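Local structure of BH2358 protein (Bacillus halodurans C-125, 2RBD) at residues A[9-22]-A[121-134]. The protein is of unknown function but is a putative spore coat protein, built as a helical bundle related to the ferritin clan. Residues are numbered along the deposited sequence; the frame is centred on the assembly and turned at random. Where two conformers were deposited one is given.
Sequences PQDEPLHYGEVFST and IIGQSIREDVALMF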
loop_
_atom_site.group_PDB
_atom_site.type_symbol
_atom_site.label_atom_id
_atom_site.label_comp_id
_atom_site.label_asym_id
_atom_site.label_seq_id
_atom_site.Cartn_x
_atom_site.Cartn_y
_atom_site.Cartn_z
ATOM N N PRO A 9 2.944 -24.460 14.580
ATOM C CA PRO A 9 2.465 -23.068 14.439
ATOM C C PRO A 9 1.032 -22.942 14.888
ATOM O O PRO A 9 0.674 -21.976 15.546
ATOM C CB PRO A 9 2.555 -22.776 12.921
ATOM C CG PRO A 9 3.387 -23.822 12.343
ATOM C CD PRO A 9 3.363 -25.021 13.278
ATOM N N GLN A 10 0.239 -23.951 14.548
ATOM C CA GLN A 10 -1.182 -23.936 14.824
ATOM C C GLN A 10 -1.559 -24.222 16.288
ATOM O O GLN A 10 -2.740 -24.214 16.611
ATOM C CB GLN A 10 -1.886 -24.888 13.861
ATOM C CG GLN A 10 -1.724 -24.457 12.396
ATOM C CD GLN A 10 -1.322 -25.601 11.489
ATOM O OE1 GLN A 10 -1.922 -26.678 11.539
ATOM N NE2 GLN A 10 -0.300 -25.379 10.655
ATOM N N ASP A 11 -0.584 -24.453 17.166
ATOM C CA ASP A 11 -0.839 -24.432 18.607
ATOM C C ASP A 11 -0.630 -23.027 19.237
ATOM O O ASP A 11 -0.851 -22.852 20.430
ATOM C CB ASP A 11 0.042 -25.465 19.314
ATOM N N GLU A 12 -0.202 -22.036 18.449
ATOM C CA GLU A 12 -0.014 -20.655 18.929
ATOM C C GLU A 12 -1.265 -19.881 18.543
ATOM O O GLU A 12 -1.854 -20.166 17.522
ATOM C CB GLU A 12 1.184 -19.995 18.248
ATOM C CG GLU A 12 2.424 -20.883 18.122
ATOM C CD GLU A 12 3.524 -20.392 17.114
ATOM O OE1 GLU A 12 3.340 -19.441 16.294
ATOM O OE2 GLU A 12 4.619 -21.013 17.158
ATOM N N PRO A 13 -1.674 -18.905 19.356
ATOM C CA PRO A 13 -2.792 -18.049 18.963
ATOM C C PRO A 13 -2.437 -17.121 17.799
ATOM O O PRO A 13 -1.314 -16.631 17.702
ATOM C CB PRO A 13 -3.055 -17.203 20.204
ATOM C CG PRO A 13 -1.821 -17.219 20.960
ATOM C CD PRO A 13 -1.148 -18.540 20.682
ATOM N N LEU A 14 -3.417 -16.885 16.937
ATOM C CA LEU A 14 -3.354 -15.783 15.968
ATOM C C LEU A 14 -3.332 -14.447 16.693
ATOM O O LEU A 14 -3.939 -14.278 17.748
ATOM C CB LEU A 14 -4.559 -15.815 15.017
ATOM C CG LEU A 14 -4.723 -17.066 14.125
ATOM C CD1 LEU A 14 -6.133 -17.189 13.592
ATOM C CD2 LEU A 14 -3.645 -17.072 13.006
ATOM N N HIS A 15 -2.631 -13.482 16.124
ATOM C CA HIS A 15 -2.751 -12.115 16.621
ATOM C C HIS A 15 -3.889 -11.359 15.953
ATOM O O HIS A 15 -4.488 -11.833 15.006
ATOM C CB HIS A 15 -1.412 -11.366 16.609
ATOM C CG HIS A 15 -0.852 -10.996 15.273
ATOM N ND1 HIS A 15 -1.381 -9.995 14.476
ATOM C CD2 HIS A 15 0.294 -11.401 14.667
ATOM C CE1 HIS A 15 -0.602 -9.831 13.421
ATOM N NE2 HIS A 15 0.425 -10.662 13.515
ATOM N N TYR A 16 -4.269 -10.242 16.541
ATOM C CA TYR A 16 -5.416 -9.461 16.067
ATOM C C TYR A 16 -5.332 -9.066 14.609
ATOM O O TYR A 16 -6.338 -9.076 13.901
ATOM C CB TYR A 16 -5.551 -8.199 16.894
ATOM C CG TYR A 16 -6.419 -8.262 18.140
ATOM C CD1 TYR A 16 -6.513 -9.394 18.911
ATOM C CD2 TYR A 16 -7.103 -7.162 18.522
ATOM C CE1 TYR A 16 -7.314 -9.415 20.055
ATOM C CE2 TYR A 16 -7.897 -7.169 19.636
ATOM C CZ TYR A 16 -7.988 -8.299 20.405
ATOM O OH TYR A 16 -8.809 -8.267 21.542
ATOM N N GLY A 17 -4.127 -8.755 14.158
ATOM C CA GLY A 17 -3.898 -8.447 12.749
ATOM C C GLY A 17 -4.108 -9.611 11.820
ATOM O O GLY A 17 -4.694 -9.474 10.756
ATOM N N GLU A 18 -3.589 -10.760 12.193
ATOM C CA GLU A 18 -3.824 -11.953 11.437
ATOM C C GLU A 18 -5.313 -12.272 11.320
ATOM O O GLU A 18 -5.796 -12.635 10.242
ATOM C CB GLU A 18 -3.074 -13.130 12.070
ATOM C CG GLU A 18 -1.546 -13.070 11.833
ATOM C CD GLU A 18 -0.715 -14.003 12.733
ATOM O OE1 GLU A 18 -1.196 -14.505 13.785
ATOM O OE2 GLU A 18 0.422 -14.307 12.357
ATOM N N VAL A 19 -6.034 -12.152 12.431
ATOM C CA VAL A 19 -7.466 -12.391 12.403
ATOM C C VAL A 19 -8.176 -11.385 11.494
ATOM O O VAL A 19 -8.921 -11.770 10.574
ATOM C CB VAL A 19 -8.079 -12.399 13.831
ATOM C CG1 VAL A 19 -9.630 -12.474 13.762
ATOM C CG2 VAL A 19 -7.522 -13.618 14.640
ATOM N N PHE A 20 -7.925 -10.105 11.711
ATOM C CA PHE A 20 -8.626 -9.110 10.924
ATOM C C PHE A 20 -8.289 -9.207 9.438
ATOM O O PHE A 20 -9.179 -9.125 8.579
ATOM C CB PHE A 20 -8.350 -7.692 11.435
ATOM C CG PHE A 20 -9.060 -6.636 10.673
ATOM C CD1 PHE A 20 -10.392 -6.407 10.887
ATOM C CD2 PHE A 20 -8.410 -5.905 9.710
ATOM C CE1 PHE A 20 -11.094 -5.454 10.175
ATOM C CE2 PHE A 20 -9.109 -4.937 9.002
ATOM C CZ PHE A 20 -10.427 -4.729 9.229
ATOM N N SER A 21 -7.022 -9.409 9.145
ATOM C CA SER A 21 -6.591 -9.446 7.750
ATOM C C SER A 21 -7.153 -10.655 6.991
ATOM O O SER A 21 -7.571 -10.533 5.838
ATOM C CB SER A 21 -5.072 -9.411 7.645
ATOM O OG SER A 21 -4.620 -8.138 8.042
ATOM N N THR A 22 -7.116 -11.829 7.610
ATOM C CA THR A 22 -7.627 -13.015 6.971
ATOM C C THR A 22 -9.149 -12.949 6.844
ATOM O O THR A 22 -9.702 -13.316 5.810
ATOM C CB THR A 22 -7.184 -14.313 7.670
ATOM O OG1 THR A 22 -7.643 -14.339 9.021
ATOM C CG2 THR A 22 -5.662 -14.459 7.607
ATOM N N ILE A 121 -0.165 -9.134 4.275
ATOM C CA ILE A 121 -0.465 -10.164 5.261
ATOM C C ILE A 121 0.783 -10.966 5.599
ATOM O O ILE A 121 1.041 -11.259 6.783
ATOM C CB ILE A 121 -1.642 -11.030 4.815
ATOM C CG1 ILE A 121 -2.933 -10.176 4.769
ATOM C CG2 ILE A 121 -1.820 -12.215 5.801
ATOM C CD1 ILE A 121 -4.188 -10.905 4.213
ATOM N N ILE A 122 1.562 -11.318 4.589
ATOM C CA ILE A 122 2.802 -12.063 4.839
ATOM C C ILE A 122 3.674 -11.257 5.765
ATOM O O ILE A 122 4.187 -11.781 6.768
ATOM C CB ILE A 122 3.580 -12.360 3.538
ATOM C CG1 ILE A 122 2.769 -13.303 2.637
ATOM C CG2 ILE A 122 5.033 -12.948 3.863
ATOM C CD1 ILE A 122 3.295 -13.390 1.162
ATOM N N GLY A 123 3.850 -9.980 5.431
ATOM C CA GLY A 123 4.687 -9.084 6.226
ATOM C C GLY A 123 4.299 -8.895 7.680
ATOM O O GLY A 123 5.171 -8.697 8.528
ATOM N N GLN A 124 3.012 -8.972 7.993
ATOM C CA GLN A 124 2.542 -8.746 9.339
ATOM C C GLN A 124 2.356 -10.047 10.111
ATOM O O GLN A 124 2.047 -10.033 11.303
ATOM C CB GLN A 124 1.258 -7.935 9.311
ATOM C CG GLN A 124 0.034 -8.699 8.932
ATOM C CD GLN A 124 -1.245 -7.889 9.218
ATOM O OE1 GLN A 124 -2.120 -8.340 9.972
ATOM N NE2 GLN A 124 -1.325 -6.664 8.647
ATOM N N SER A 125 2.560 -11.157 9.438
ATOM C CA SER A 125 2.353 -12.465 10.052
ATOM C C SER A 125 3.457 -12.853 11.021
ATOM O O SER A 125 4.614 -12.559 10.812
ATOM C CB SER A 125 2.265 -13.566 8.992
ATOM O OG SER A 125 1.037 -13.475 8.287
ATOM N N ILE A 126 3.056 -13.489 12.105
ATOM C CA ILE A 126 3.970 -14.089 13.082
ATOM C C ILE A 126 3.789 -15.584 13.090
ATOM O O ILE A 126 4.764 -16.320 13.182
ATOM C CB ILE A 126 3.735 -13.500 14.475
ATOM C CG1 ILE A 126 4.072 -12.014 14.478
ATOM C CG2 ILE A 126 4.584 -14.253 15.518
ATOM C CD1 ILE A 126 3.901 -11.312 15.835
ATOM N N ARG A 127 2.571 -16.063 12.885
ATOM C CA ARG A 127 2.372 -17.498 12.717
ATOM C C ARG A 127 2.814 -17.933 11.340
ATOM O O ARG A 127 2.330 -17.419 10.319
ATOM C CB ARG A 127 0.928 -17.907 13.029
ATOM C CG ARG A 127 0.854 -18.865 14.217
ATOM C CD ARG A 127 -0.529 -19.216 14.605
ATOM N NE ARG A 127 -1.236 -20.005 13.607
ATOM C CZ ARG A 127 -2.461 -20.464 13.792
ATOM N NH1 ARG A 127 -3.091 -20.264 14.937
ATOM N NH2 ARG A 127 -3.059 -21.138 12.844
ATOM N N GLU A 128 3.743 -18.888 11.297
ATOM C CA GLU A 128 4.373 -19.272 10.032
ATOM C C GLU A 128 3.401 -19.845 8.998
ATOM O O GLU A 128 3.581 -19.676 7.791
ATOM C CB GLU A 128 5.507 -20.283 10.284
ATOM C CG GLU A 128 6.660 -19.708 11.054
ATOM C CD GLU A 128 7.743 -20.769 11.424
ATOM O OE1 GLU A 128 7.445 -21.990 11.418
ATOM O OE2 GLU A 128 8.897 -20.360 11.719
ATOM N N ASP A 129 2.374 -20.546 9.469
ATOM C CA ASP A 129 1.373 -21.117 8.566
ATOM C C ASP A 129 0.596 -20.048 7.800
ATOM O O ASP A 129 0.185 -20.280 6.663
ATOM C CB ASP A 129 0.412 -22.057 9.315
ATOM C CG ASP A 129 -0.390 -21.366 10.424
ATOM O OD1 ASP A 129 0.188 -20.639 11.258
ATOM O OD2 ASP A 129 -1.620 -21.575 10.461
ATOM N N VAL A 130 0.326 -18.930 8.467
ATOM C CA VAL A 130 -0.408 -17.802 7.839
ATOM C C VAL A 130 0.466 -17.181 6.741
ATOM O O VAL A 130 0.009 -16.995 5.614
ATOM C CB VAL A 130 -0.886 -16.747 8.874
ATOM C CG1 VAL A 130 -1.600 -15.555 8.182
ATOM C CG2 VAL A 130 -1.801 -17.386 9.963
ATOM N N ALA A 131 1.736 -16.942 7.046
ATOM C CA ALA A 131 2.661 -16.422 6.059
ATOM C C ALA A 131 2.777 -17.335 4.849
ATOM O O ALA A 131 2.783 -16.881 3.685
ATOM C CB ALA A 131 4.033 -16.226 6.710
ATOM N N LEU A 132 2.872 -18.642 5.105
ATOM C CA LEU A 132 3.030 -19.598 4.027
ATOM C C LEU A 132 1.786 -19.688 3.174
ATOM O O LEU A 132 1.893 -19.787 1.950
ATOM C CB LEU A 132 3.427 -20.996 4.514
ATOM C CG LEU A 132 4.908 -21.157 4.856
ATOM C CD1 LEU A 132 5.114 -22.512 5.483
ATOM C CD2 LEU A 132 5.825 -21.008 3.647
HETATM N N MSE A 133 0.597 -19.653 3.793
HETATM C CA MSE A 133 -0.650 -19.675 3.022
HETATM C C MSE A 133 -0.706 -18.533 2.007
HETATM O O MSE A 133 -1.036 -18.715 0.810
HETATM C CB MSE A 133 -1.841 -19.538 3.997
HETATM C CG MSE A 133 -3.159 -19.581 3.319
HETATM SE SE MSE A 133 -4.634 -19.465 4.648
HETATM C CE MSE A 133 -4.270 -21.046 5.732
ATOM N N PHE A 134 -0.377 -17.349 2.490
ATOM C CA PHE A 134 -0.429 -16.151 1.648
ATOM C C PHE A 134 0.678 -16.090 0.630
ATOM O O PHE A 134 0.488 -15.513 -0.437
ATOM C CB PHE A 134 -0.617 -14.885 2.473
ATOM C CG PHE A 134 -2.020 -14.724 2.960
ATOM C CD1 PHE A 134 -2.993 -14.131 2.152
ATOM C CD2 PHE A 134 -2.419 -15.272 4.150
ATOM C CE1 PHE A 134 -4.332 -14.070 2.561
ATOM C CE2 PHE A 134 -3.771 -15.183 4.567
ATOM C CZ PHE A 134 -4.705 -14.564 3.780
HETATM O O HOH W 1 4.725 -19.988 13.719
#
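At one end of the ferritin-like helical bundle, helix 16-22 and helix 128-134 run roughly parallel, their axes 31° apart and 11.7 Å at closest approach, with the turn between helices 100-124 and 128-155 packed against the N-terminal segment. His15 and Glu18 form a capping box at the start of helix 16-22: His15 N donates to Glu18 OE1. The other carboxylate oxygen, Glu18 OE2, reaches across and accepts hydrogen bonds from two backbone N-H groups of the turn. Arg127 N meets the syn lone pair of Glu18 OE2 at 2.8 Å, nearly straight at 167°, while Ile126 N lies on the anti side, tilted well out of the carboxylate plane. One glutamate thus caps its own helix and holds the backbone N-H groups of Ile126 and Arg127. The His15 ring, with Glu18 CG over one face, donates from NE2 to Gln124 O, 2.8 Å away and close to the ring plane. The chain of Arg127 bends at CG-CD (chi3 67°) and places its guanidinium between Leu14 CD2 on one face and Gln10 CA on the other. NE and NH2 grip Asp129 side-on, one nitrogen to each carboxylate oxygen. Arg127 NH1 donates to Glu12 O at 2.9 Å and also to Asn73 OD1, which ties in the chain after helix 46-72. A leucine in place of Arg127 would probably leave Asp129 without its charged mate, Glu12 O without this donor and a gap between Leu14 CD2 and Gln10 CA. Deeper in the bundle, Thr22 CG2 touches Phe134 CE2 at 3.7 Å. A water donates to Glu12 OE1 and accepts from Glu128 N, with 2.8 Å between that nitrogen and the water oxygen.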